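Side-chain contacts in naphthalene dioxygenase large subunit (Rhodococcus sp., PDB 2B1X), which forms the large subunit of a Rieske-type non-heme iron protein, housing an Fe2/S2 cluster in one domain and an iron(III) ion in another: residues 70-75 and 93-98; 8-13 and 429-434; 274-279 and 283-288. One frame throughout, in Å; residues are numbered along the deposited sequence.

Contact 1: 70-75 and 93-98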
loop_
_atom_site.group_PDB
_atom_site.type_symbol
_atom_site.label_atom_id
_atom_site.label_comp_id
_atom_site.label_asym_id
_atom_site.label_seq_id
_atom_site.Cartn_x
_atom_site.Cartn_y
_atom_site.Cartn_z
ATOM N N GLN A 70 3.557 -4.838 21.700
ATOM C CA GLN A 70 4.980 -4.712 21.702
ATOM C C GLN A 70 5.511 -4.693 23.133
ATOM O O GLN A 70 5.029 -3.913 23.954
ATOM C CB GLN A 70 5.356 -3.436 20.948
ATOM C CG GLN A 70 6.814 -3.382 20.545
ATOM C CD GLN A 70 7.169 -2.043 19.920
ATOM O OE1 GLN A 70 7.118 -1.056 20.591
ATOM N NE2 GLN A 70 7.538 -2.027 18.645
ATOM N N PHE A 71 6.507 -5.551 23.410
ATOM C CA PHE A 71 7.054 -5.728 24.748
ATOM C C PHE A 71 8.544 -5.534 24.767
ATOM O O PHE A 71 9.241 -6.012 23.870
ATOM C CB PHE A 71 6.710 -7.122 25.310
ATOM C CG PHE A 71 5.263 -7.296 25.601
ATOM C CD1 PHE A 71 4.385 -7.755 24.606
ATOM C CD2 PHE A 71 4.751 -6.947 26.860
ATOM C CE1 PHE A 71 3.004 -7.886 24.871
ATOM C CE2 PHE A 71 3.373 -7.074 27.139
ATOM C CZ PHE A 71 2.499 -7.525 26.133
ATOM N N ILE A 72 9.042 -4.817 25.776
ATOM C CA ILE A 72 10.483 -4.826 26.061
ATOM C C ILE A 72 10.804 -6.079 26.885
ATOM O O ILE A 72 10.201 -6.314 27.947
ATOM C CB ILE A 72 10.885 -3.554 26.880
ATOM C CG1 ILE A 72 10.636 -2.281 26.074
ATOM C CG2 ILE A 72 12.323 -3.607 27.292
ATOM C CD1 ILE A 72 10.521 -1.048 26.994
ATOM N N VAL A 73 11.750 -6.880 26.397
ATOM C CA VAL A 73 12.158 -8.057 27.127
ATOM C C VAL A 73 13.588 -7.782 27.542
ATOM O O VAL A 73 14.437 -7.620 26.691
ATOM C CB VAL A 73 12.023 -9.351 26.253
ATOM C CG1 VAL A 73 12.539 -10.601 27.026
ATOM C CG2 VAL A 73 10.573 -9.533 25.836
ATOM N N CYS A 74 13.843 -7.677 28.840
ATOM C CA CYS A 74 15.149 -7.203 29.292
ATOM C C CYS A 74 15.667 -7.929 30.520
ATOM O O CYS A 74 14.919 -8.616 31.212
ATOM C CB CYS A 74 15.126 -5.691 29.530
ATOM S SG CYS A 74 14.033 -5.124 30.861
ATOM N N ARG A 75 16.970 -7.829 30.741
ATOM C CA ARG A 75 17.574 -8.266 31.992
ATOM C C ARG A 75 17.779 -6.987 32.782
ATOM O O ARG A 75 18.490 -6.073 32.333
ATOM C CB ARG A 75 18.914 -8.975 31.751
ATOM C CG ARG A 75 19.490 -9.688 33.016
ATOM C CD ARG A 75 20.733 -10.516 32.753
ATOM N NE ARG A 75 20.560 -11.520 31.699
ATOM C CZ ARG A 75 20.159 -12.781 31.883
ATOM N NH1 ARG A 75 19.856 -13.237 33.084
ATOM N NH2 ARG A 75 20.058 -13.588 30.849
ATOM N N MET A 93 3.174 6.500 24.744
ATOM C CA MET A 93 4.305 6.501 23.800
ATOM C C MET A 93 5.249 5.315 24.016
ATOM O O MET A 93 5.379 4.846 25.143
ATOM C CB MET A 93 5.113 7.813 23.825
ATOM C CG MET A 93 5.841 7.929 22.432
ATOM S SD MET A 93 6.849 9.303 22.224
ATOM C CE MET A 93 8.041 8.581 21.102
ATOM N N GLN A 94 5.871 4.811 22.946
ATOM C CA GLN A 94 6.962 3.827 23.085
ATOM C C GLN A 94 8.080 4.458 23.900
ATOM O O GLN A 94 8.511 5.583 23.590
ATOM C CB GLN A 94 7.535 3.425 21.748
ATOM C CG GLN A 94 6.605 2.625 20.877
ATOM C CD GLN A 94 7.157 2.522 19.487
ATOM O OE1 GLN A 94 7.219 3.527 18.766
ATOM N NE2 GLN A 94 7.590 1.325 19.112
ATOM N N VAL A 95 8.519 3.770 24.959
ATOM C CA VAL A 95 9.634 4.264 25.777
ATOM C C VAL A 95 10.952 3.686 25.255
ATOM O O VAL A 95 12.044 3.987 25.754
ATOM C CB VAL A 95 9.431 3.961 27.281
ATOM C CG1 VAL A 95 8.170 4.716 27.779
ATOM C CG2 VAL A 95 9.315 2.450 27.560
ATOM N N CYS A 96 10.845 2.829 24.253
ATOM C CA CYS A 96 12.027 2.344 23.557
ATOM C C CYS A 96 11.664 2.166 22.090
ATOM O O CYS A 96 10.782 1.377 21.780
ATOM C CB CYS A 96 12.477 1.031 24.199
ATOM S SG CYS A 96 13.824 0.321 23.305
ATOM N N ARG A 97 12.278 2.947 21.197
ATOM C CA ARG A 97 12.004 2.831 19.762
ATOM C C ARG A 97 13.115 2.100 18.970
ATOM O O ARG A 97 13.010 1.982 17.722
ATOM C CB ARG A 97 11.680 4.192 19.129
ATOM C CG ARG A 97 10.257 4.707 19.300
ATOM C CD ARG A 97 10.106 6.266 19.075
ATOM N NE ARG A 97 11.144 7.016 19.804
ATOM C CZ ARG A 97 11.948 7.975 19.316
ATOM N NH1 ARG A 97 11.871 8.438 18.051
ATOM N NH2 ARG A 97 12.892 8.453 20.118
ATOM N N ALA A 98 14.121 1.561 19.682
ATOM C CA ALA A 98 15.141 0.688 19.086
ATOM C C ALA A 98 14.675 -0.783 19.138
ATOM O O ALA A 98 13.777 -1.103 19.901
ATOM C CB ALA A 98 16.469 0.850 19.814
HETATM O O HOH W 1 9.180 -0.067 17.390
#
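Gln70 and Gln94 meet through their side-chain amides inside the Rieske [2Fe-2S] domain, where the part of the loop just past cluster-pocket residues His90 and Arg91 lies against strand 69-75 of the small antiparallel sheet. The polar part rests on one direct bond: Gln94 NE2 donates to Gln70 OE1 at 2.8 Å, with an N-H...O angle of 167°. The donor lies in the carbonyl plane on a lone pair of OE1, and the two amide planes are only 20° apart, so the groups lie nearly flat with each other even though the chains carrying them cross at about a right angle. Gln70 reaches across because its CG stands anti to the backbone N (chi1 -164°) and the chain runs extended from there.

Asn86 adds a second grip: its ND2 bonds to both Gln70 OE1 and Cys96 O, linking strand side and loop side. The other amide atom of Gln94, OE1, bonds outside the chain, to Ser378 OG of the second subunit and to a bound MPD.

The apolar part centres on one methyl. Ile72 CD1 touches Val95 CG2 at 3.7 Å and Cys96 CB at 4.0 Å, and the side chain of Val95 is itself about 5 Å from the Fe2/S2 cluster.

Two donors, Gln70 NE2 and Gln94 NE2, lie 3.4 Å apart, and one water accepts from both, 2.8 Å from Gln70 NE2 and 2.7 Å from Gln94 NE2.

Contact 2: 8-13 and 429-434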
loop_
_atom_site.group_PDB
_atom_site.type_symbol
_atom_site.label_atom_id
_atom_site.label_comp_id
_atom_site.label_asym_id
_atom_site.label_seq_id
_atom_site.Cartn_x
_atom_site.Cartn_y
_atom_site.Cartn_z
ATOM N N GLN A 8 -20.213 -22.606 13.308
ATOM C CA GLN A 8 -20.623 -23.872 12.725
ATOM C C GLN A 8 -19.455 -24.508 11.999
ATOM O O GLN A 8 -19.260 -25.728 12.058
ATOM C CB GLN A 8 -21.809 -23.677 11.785
ATOM C CG GLN A 8 -23.169 -23.502 12.522
ATOM C CD GLN A 8 -24.285 -22.942 11.624
ATOM O OE1 GLN A 8 -24.198 -23.003 10.387
ATOM N NE2 GLN A 8 -25.340 -22.394 12.250
ATOM N N THR A 9 -18.657 -23.672 11.330
ATOM C CA THR A 9 -17.471 -24.166 10.613
ATOM C C THR A 9 -16.468 -24.805 11.570
ATOM O O THR A 9 -15.870 -25.866 11.281
ATOM C CB THR A 9 -16.807 -23.015 9.841
ATOM O OG1 THR A 9 -17.631 -22.617 8.744
ATOM C CG2 THR A 9 -15.528 -23.476 9.158
ATOM N N LEU A 10 -16.251 -24.145 12.701
ATOM C CA LEU A 10 -15.322 -24.689 13.681
ATOM C C LEU A 10 -15.866 -25.975 14.307
ATOM O O LEU A 10 -15.119 -26.911 14.520
ATOM C CB LEU A 10 -14.985 -23.647 14.753
ATOM C CG LEU A 10 -14.280 -22.369 14.245
ATOM C CD1 LEU A 10 -14.338 -21.221 15.285
ATOM C CD2 LEU A 10 -12.864 -22.691 13.881
ATOM N N GLN A 11 -17.166 -25.989 14.618
ATOM C CA GLN A 11 -17.812 -27.193 15.201
ATOM C C GLN A 11 -17.727 -28.375 14.258
ATOM O O GLN A 11 -17.380 -29.476 14.663
ATOM C CB GLN A 11 -19.258 -26.912 15.621
ATOM C CG GLN A 11 -19.339 -26.057 16.886
ATOM C CD GLN A 11 -20.721 -25.523 17.199
ATOM O OE1 GLN A 11 -21.608 -25.503 16.338
ATOM N NE2 GLN A 11 -20.914 -25.099 18.440
ATOM N N LYS A 12 -18.047 -28.137 12.993
ATOM C CA LYS A 12 -17.906 -29.152 11.974
ATOM C C LYS A 12 -16.433 -29.614 11.865
ATOM O O LYS A 12 -16.149 -30.810 11.800
ATOM C CB LYS A 12 -18.433 -28.621 10.626
ATOM C CG LYS A 12 -18.628 -29.763 9.597
ATOM C CD LYS A 12 -18.553 -29.220 8.184
ATOM C CE LYS A 12 -18.782 -30.298 7.180
ATOM N NZ LYS A 12 -17.482 -30.841 6.713
ATOM N N GLY A 13 -15.511 -28.657 11.893
ATOM C CA GLY A 13 -14.097 -28.940 11.827
ATOM C C GLY A 13 -13.638 -29.854 12.946
ATOM O O GLY A 13 -12.851 -30.743 12.729
ATOM N N GLU A 429 -6.645 -29.281 15.790
ATOM C CA GLU A 429 -7.661 -29.620 16.791
ATOM C C GLU A 429 -7.573 -28.685 17.981
ATOM O O GLU A 429 -8.617 -28.162 18.445
ATOM C CB GLU A 429 -7.530 -31.095 17.270
ATOM C CG GLU A 429 -8.543 -31.460 18.353
ATOM C CD GLU A 429 -8.512 -32.916 18.786
ATOM O OE1 GLU A 429 -7.432 -33.448 19.124
ATOM O OE2 GLU A 429 -9.592 -33.528 18.821
ATOM N N TYR A 430 -6.363 -28.494 18.503
ATOM C CA TYR A 430 -6.162 -27.585 19.624
ATOM C C TYR A 430 -6.512 -26.142 19.225
ATOM O O TYR A 430 -7.148 -25.436 19.974
ATOM C CB TYR A 430 -4.748 -27.672 20.200
ATOM C CG TYR A 430 -4.532 -26.882 21.496
ATOM C CD1 TYR A 430 -5.333 -27.097 22.635
ATOM C CD2 TYR A 430 -3.525 -25.898 21.575
ATOM C CE1 TYR A 430 -5.129 -26.356 23.816
ATOM C CE2 TYR A 430 -3.300 -25.185 22.745
ATOM C CZ TYR A 430 -4.121 -25.402 23.850
ATOM O OH TYR A 430 -3.884 -24.686 24.987
ATOM N N TRP A 431 -6.113 -25.741 18.015
ATOM C CA TRP A 431 -6.408 -24.387 17.520
ATOM C C TRP A 431 -7.947 -24.214 17.518
ATOM O O TRP A 431 -8.449 -23.226 18.001
ATOM C CB TRP A 431 -5.786 -24.224 16.102
ATOM C CG TRP A 431 -6.080 -22.916 15.424
ATOM C CD1 TRP A 431 -5.337 -21.802 15.488
ATOM C CD2 TRP A 431 -7.201 -22.612 14.600
ATOM N NE1 TRP A 431 -5.900 -20.791 14.745
ATOM C CE2 TRP A 431 -7.056 -21.260 14.179
ATOM C CE3 TRP A 431 -8.317 -23.341 14.156
ATOM C CZ2 TRP A 431 -8.004 -20.604 13.369
ATOM C CZ3 TRP A 431 -9.257 -22.695 13.339
ATOM C CH2 TRP A 431 -9.080 -21.335 12.946
ATOM N N MET A 432 -8.667 -25.216 17.007
ATOM C CA MET A 432 -10.120 -25.167 16.919
ATOM C C MET A 432 -10.786 -25.169 18.299
ATOM O O MET A 432 -11.726 -24.410 18.513
ATOM C CB MET A 432 -10.660 -26.306 16.038
ATOM C CG MET A 432 -10.476 -26.074 14.518
ATOM S SD MET A 432 -11.320 -27.362 13.561
ATOM C CE MET A 432 -10.148 -28.735 13.695
ATOM N N GLN A 433 -10.263 -25.956 19.245
ATOM C CA GLN A 433 -10.763 -25.913 20.619
ATOM C C GLN A 433 -10.631 -24.492 21.205
ATOM O O GLN A 433 -11.564 -23.978 21.828
ATOM C CB GLN A 433 -10.073 -26.954 21.504
ATOM C CG GLN A 433 -10.427 -28.419 21.097
ATOM C CD GLN A 433 -9.539 -29.459 21.738
ATOM O OE1 GLN A 433 -8.421 -29.161 22.126
ATOM N NE2 GLN A 433 -10.030 -30.714 21.816
ATOM N N LEU A 434 -9.477 -23.867 20.985
ATOM C CA LEU A 434 -9.225 -22.540 21.537
ATOM C C LEU A 434 -10.126 -21.479 20.890
ATOM O O LEU A 434 -10.606 -20.592 21.574
ATOM C CB LEU A 434 -7.747 -22.148 21.429
ATOM C CG LEU A 434 -6.752 -22.851 22.351
ATOM C CD1 LEU A 434 -5.346 -22.367 22.037
ATOM C CD2 LEU A 434 -7.071 -22.581 23.845
#
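Leu10 and Met432 face each other, CA to CA 6.1 Å, where helix segments 8-13 and 429-434 run roughly antiparallel, with 142° between their N-to-C directions and 9.7 Å between their axes at closest approach. The interface is apolar and carried by few atoms. Leu10 reaches over with one branch: CD2 lies 3.6 Å from Trp431 CZ3 and 4.1 Å from Trp431 CH2, meeting the six-membered part of the indole at a slant, while the two side chains cross at about a right angle. The same CD2 also touches Met432 CG at 4.2 Å, so this methyl touches two consecutive residues of the partner helix.

Met432 meets backbone instead. Its chain is extended at chi2 and then bends at chi3 (-79°), which lays the thioether along Gly13: SD is 3.5 Å from Gly13 C, and the CE methyl is 3.5 Å from Gly13 O. Since Gly13 has no side chain, the sulfur can lie directly on the main chain, one turn along from Leu10.

Trp431 is fixed on its other side by a hydrogen bond from NE1 to Glu37 OE2 of helix 31-40, and its side chain also touches Ile27 and Ile41. Leu14 of helix 4-16 extends the seam on to Glu429, Met432 and Gln433, so the N-terminal helix lies along helix 422-436, whose Tyr430 meets Phe299, just after strand 293-298, in a T-shaped ring pair.

Contact 3: 274-279 and 283-288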
loop_
_atom_site.group_PDB
_atom_site.type_symbol
_atom_site.label_atom_id
_atom_site.label_comp_id
_atom_site.label_asym_id
_atom_site.label_seq_id
_atom_site.Cartn_x
_atom_site.Cartn_y
_atom_site.Cartn_z
ATOM N N GLU A 274 30.175 -35.367 24.921
ATOM C CA GLU A 274 30.512 -35.641 26.314
ATOM C C GLU A 274 29.446 -35.102 27.249
ATOM O O GLU A 274 28.939 -35.833 28.105
ATOM C CB GLU A 274 31.821 -34.943 26.668
ATOM C CG GLU A 274 33.029 -35.830 26.865
ATOM C CD GLU A 274 34.111 -35.129 27.687
ATOM O OE1 GLU A 274 34.605 -34.054 27.248
ATOM O OE2 GLU A 274 34.460 -35.639 28.780
ATOM N N GLU A 275 29.115 -33.823 27.067
ATOM C CA GLU A 275 28.214 -33.116 27.971
ATOM C C GLU A 275 26.787 -33.680 27.838
ATOM O O GLU A 275 26.132 -33.958 28.844
ATOM C CB GLU A 275 28.300 -31.589 27.752
ATOM C CG GLU A 275 29.690 -31.028 28.105
ATOM C CD GLU A 275 29.839 -29.528 27.890
ATOM O OE1 GLU A 275 28.862 -28.854 27.468
ATOM O OE2 GLU A 275 30.943 -29.013 28.184
ATOM N N LEU A 276 26.328 -33.904 26.606
ATOM C CA LEU A 276 24.957 -34.365 26.391
ATOM C C LEU A 276 24.694 -35.771 26.983
ATOM O O LEU A 276 23.630 -36.050 27.534
ATOM C CB LEU A 276 24.553 -34.254 24.904
ATOM C CG LEU A 276 24.955 -35.318 23.885
ATOM C CD1 LEU A 276 24.060 -36.555 23.963
ATOM C CD2 LEU A 276 24.903 -34.729 22.468
ATOM N N GLU A 277 25.686 -36.637 26.900
ATOM C CA GLU A 277 25.623 -37.952 27.550
ATOM C C GLU A 277 25.466 -37.886 29.072
ATOM O O GLU A 277 24.990 -38.831 29.703
ATOM C CB GLU A 277 26.856 -38.774 27.196
ATOM C CG GLU A 277 26.892 -39.199 25.737
ATOM C CD GLU A 277 28.108 -40.037 25.356
ATOM O OE1 GLU A 277 29.253 -39.724 25.796
ATOM O OE2 GLU A 277 27.912 -41.017 24.592
ATOM N N ARG A 278 25.843 -36.749 29.645
ATOM C CA ARG A 278 25.766 -36.541 31.076
ATOM C C ARG A 278 24.554 -35.661 31.443
ATOM O O ARG A 278 24.003 -35.803 32.540
ATOM C CB ARG A 278 27.133 -36.009 31.546
ATOM C CG ARG A 278 27.202 -35.038 32.698
ATOM C CD ARG A 278 28.635 -34.577 32.964
ATOM N NE ARG A 278 28.871 -33.192 32.532
ATOM C CZ ARG A 278 29.926 -32.789 31.820
ATOM N NH1 ARG A 278 30.859 -33.651 31.421
ATOM N NH2 ARG A 278 30.051 -31.509 31.509
ATOM N N ARG A 279 24.117 -34.792 30.529
ATOM C CA ARG A 279 23.016 -33.871 30.822
ATOM C C ARG A 279 21.636 -34.487 30.560
ATOM O O ARG A 279 20.678 -34.183 31.268
ATOM C CB ARG A 279 23.177 -32.562 30.053
ATOM C CG ARG A 279 24.386 -31.740 30.443
ATOM C CD ARG A 279 24.383 -30.347 29.855
ATOM N NE ARG A 279 23.231 -29.568 30.289
ATOM C CZ ARG A 279 23.210 -28.831 31.386
ATOM N NH1 ARG A 279 24.284 -28.783 32.162
ATOM N NH2 ARG A 279 22.120 -28.138 31.713
ATOM N N GLU A 283 17.321 -42.465 28.007
ATOM C CA GLU A 283 16.243 -42.546 27.014
ATOM C C GLU A 283 16.346 -41.422 25.972
ATOM O O GLU A 283 16.200 -41.681 24.775
ATOM C CB GLU A 283 14.867 -42.538 27.689
ATOM C CG GLU A 283 14.625 -43.736 28.603
ATOM C CD GLU A 283 15.102 -43.521 30.041
ATOM O OE1 GLU A 283 14.774 -44.382 30.900
ATOM O OE2 GLU A 283 15.803 -42.511 30.327
ATOM N N GLN A 284 16.629 -40.200 26.430
ATOM C CA GLN A 284 16.804 -39.043 25.534
ATOM C C GLN A 284 18.028 -39.270 24.656
ATOM O O GLN A 284 17.973 -39.047 23.438
ATOM C CB GLN A 284 16.927 -37.735 26.329
ATOM C CG GLN A 284 15.623 -37.307 26.980
ATOM C CD GLN A 284 15.776 -36.165 27.936
ATOM O OE1 GLN A 284 16.719 -36.143 28.726
ATOM N NE2 GLN A 284 14.849 -35.204 27.883
ATOM N N VAL A 285 19.113 -39.736 25.274
ATOM C CA VAL A 285 20.380 -39.979 24.580
ATOM C C VAL A 285 20.212 -40.960 23.408
ATOM O O VAL A 285 20.713 -40.712 22.292
ATOM C CB VAL A 285 21.478 -40.482 25.547
ATOM C CG1 VAL A 285 22.727 -40.942 24.776
ATOM C CG2 VAL A 285 21.854 -39.415 26.588
ATOM N N GLU A 286 19.522 -42.083 23.663
ATOM C CA GLU A 286 19.304 -43.078 22.621
ATOM C C GLU A 286 18.343 -42.632 21.505
ATOM O O GLU A 286 18.499 -43.036 20.355
ATOM C CB GLU A 286 18.891 -44.441 23.223
ATOM C CG GLU A 286 19.997 -45.141 24.020
ATOM C CD GLU A 286 21.362 -45.100 23.334
ATOM O OE1 GLU A 286 21.459 -45.514 22.147
ATOM O OE2 GLU A 286 22.333 -44.645 23.980
ATOM N N ILE A 287 17.354 -41.806 21.828
ATOM C CA ILE A 287 16.527 -41.205 20.773
ATOM C C ILE A 287 17.364 -40.256 19.904
ATOM O O ILE A 287 17.231 -40.256 18.674
ATOM C CB ILE A 287 15.264 -40.514 21.369
ATOM C CG1 ILE A 287 14.251 -41.579 21.814
ATOM C CG2 ILE A 287 14.675 -39.489 20.406
ATOM C CD1 ILE A 287 13.127 -41.061 22.724
ATOM N N PHE A 288 18.252 -39.474 20.532
ATOM C CA PHE A 288 19.062 -38.512 19.769
ATOM C C PHE A 288 20.170 -39.173 18.956
ATOM O O PHE A 288 20.566 -38.666 17.902
ATOM C CB PHE A 288 19.664 -37.439 20.682
ATOM C CG PHE A 288 20.348 -36.313 19.938
ATOM C CD1 PHE A 288 19.689 -35.632 18.904
ATOM C CD2 PHE A 288 21.627 -35.906 20.297
ATOM C CE1 PHE A 288 20.303 -34.564 18.219
ATOM C CE2 PHE A 288 22.254 -34.837 19.622
ATOM C CZ PHE A 288 21.589 -34.170 18.575
#
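Leu276, Val285 and Phe288 form the apolar core between two consecutive helices, 270-279 and 282-288, joined by a very short turn into a splayed helical hairpin in the Bet v 1-like catalytic domain. The segment axes make an angle of 136° and come within 9.3 Å, and the closest CA pair across the two segments is Glu277 with Val285, 6.4 Å apart.

Leu276 has an unusual conformation. Its CG sits between the backbone N and the carbonyl carbon (chi1 81°), a placement seldom seen for leucine in a helix because the branch is pressed against the main chain. From there, with chi2 at 79°, the two methyls take different partners. CD2 comes to the rim of the Phe288 ring, near the ring plane, 3.9 Å from CE2 and 4.1 Å from CD2 of that ring; it is therefore an edge contact rather than one over the face, and the two side chains cross at about a right angle. CD1 is turned to Val285, with a looser 4.5 Å to its CG2.

Phe288 also touches Ile179 of helix 174-181, Arg183 and Phe265. The turn is tied by Gln284, whose OE1 bonds to Thr281 N while its NE2 reaches Phe175 O and Asp178. At the end of the first helix, Arg278 and Arg279 form salt bridges with Asp185, and Arg279 also with Asp182.

The exposed Glu277 lines the outer margin with its backbone rather than its carboxylate. Val285, which directs CG1 anti to its own N and CG2 anti to its carbonyl carbon, rests that CG2 4.2 Å from Glu277 CA and 3.9 Å from Leu276 O.

Overall arrangement
All three contacts are mainly buried, though only contact 3 has an exposed member, Glu277, at its margin. They share no elements: contact 1 sets a loop against a strand of the Rieske domain, contact 2 pairs helices from opposite ends of the chain, and contact 3 joins neighbours in sequence. Contacts 1 and 3 follow one another along the chain, both nested within the loop that contact 2 closes. Their centres lie 35 to 38 Å apart, and none touches another. Chemistry follows place: contact 1, where other subunits adjoin, combines amide and water bonding with methyl packing, whereas contacts 2 and 3, touched by no other protein chain, meet through apolar side chains and backbone.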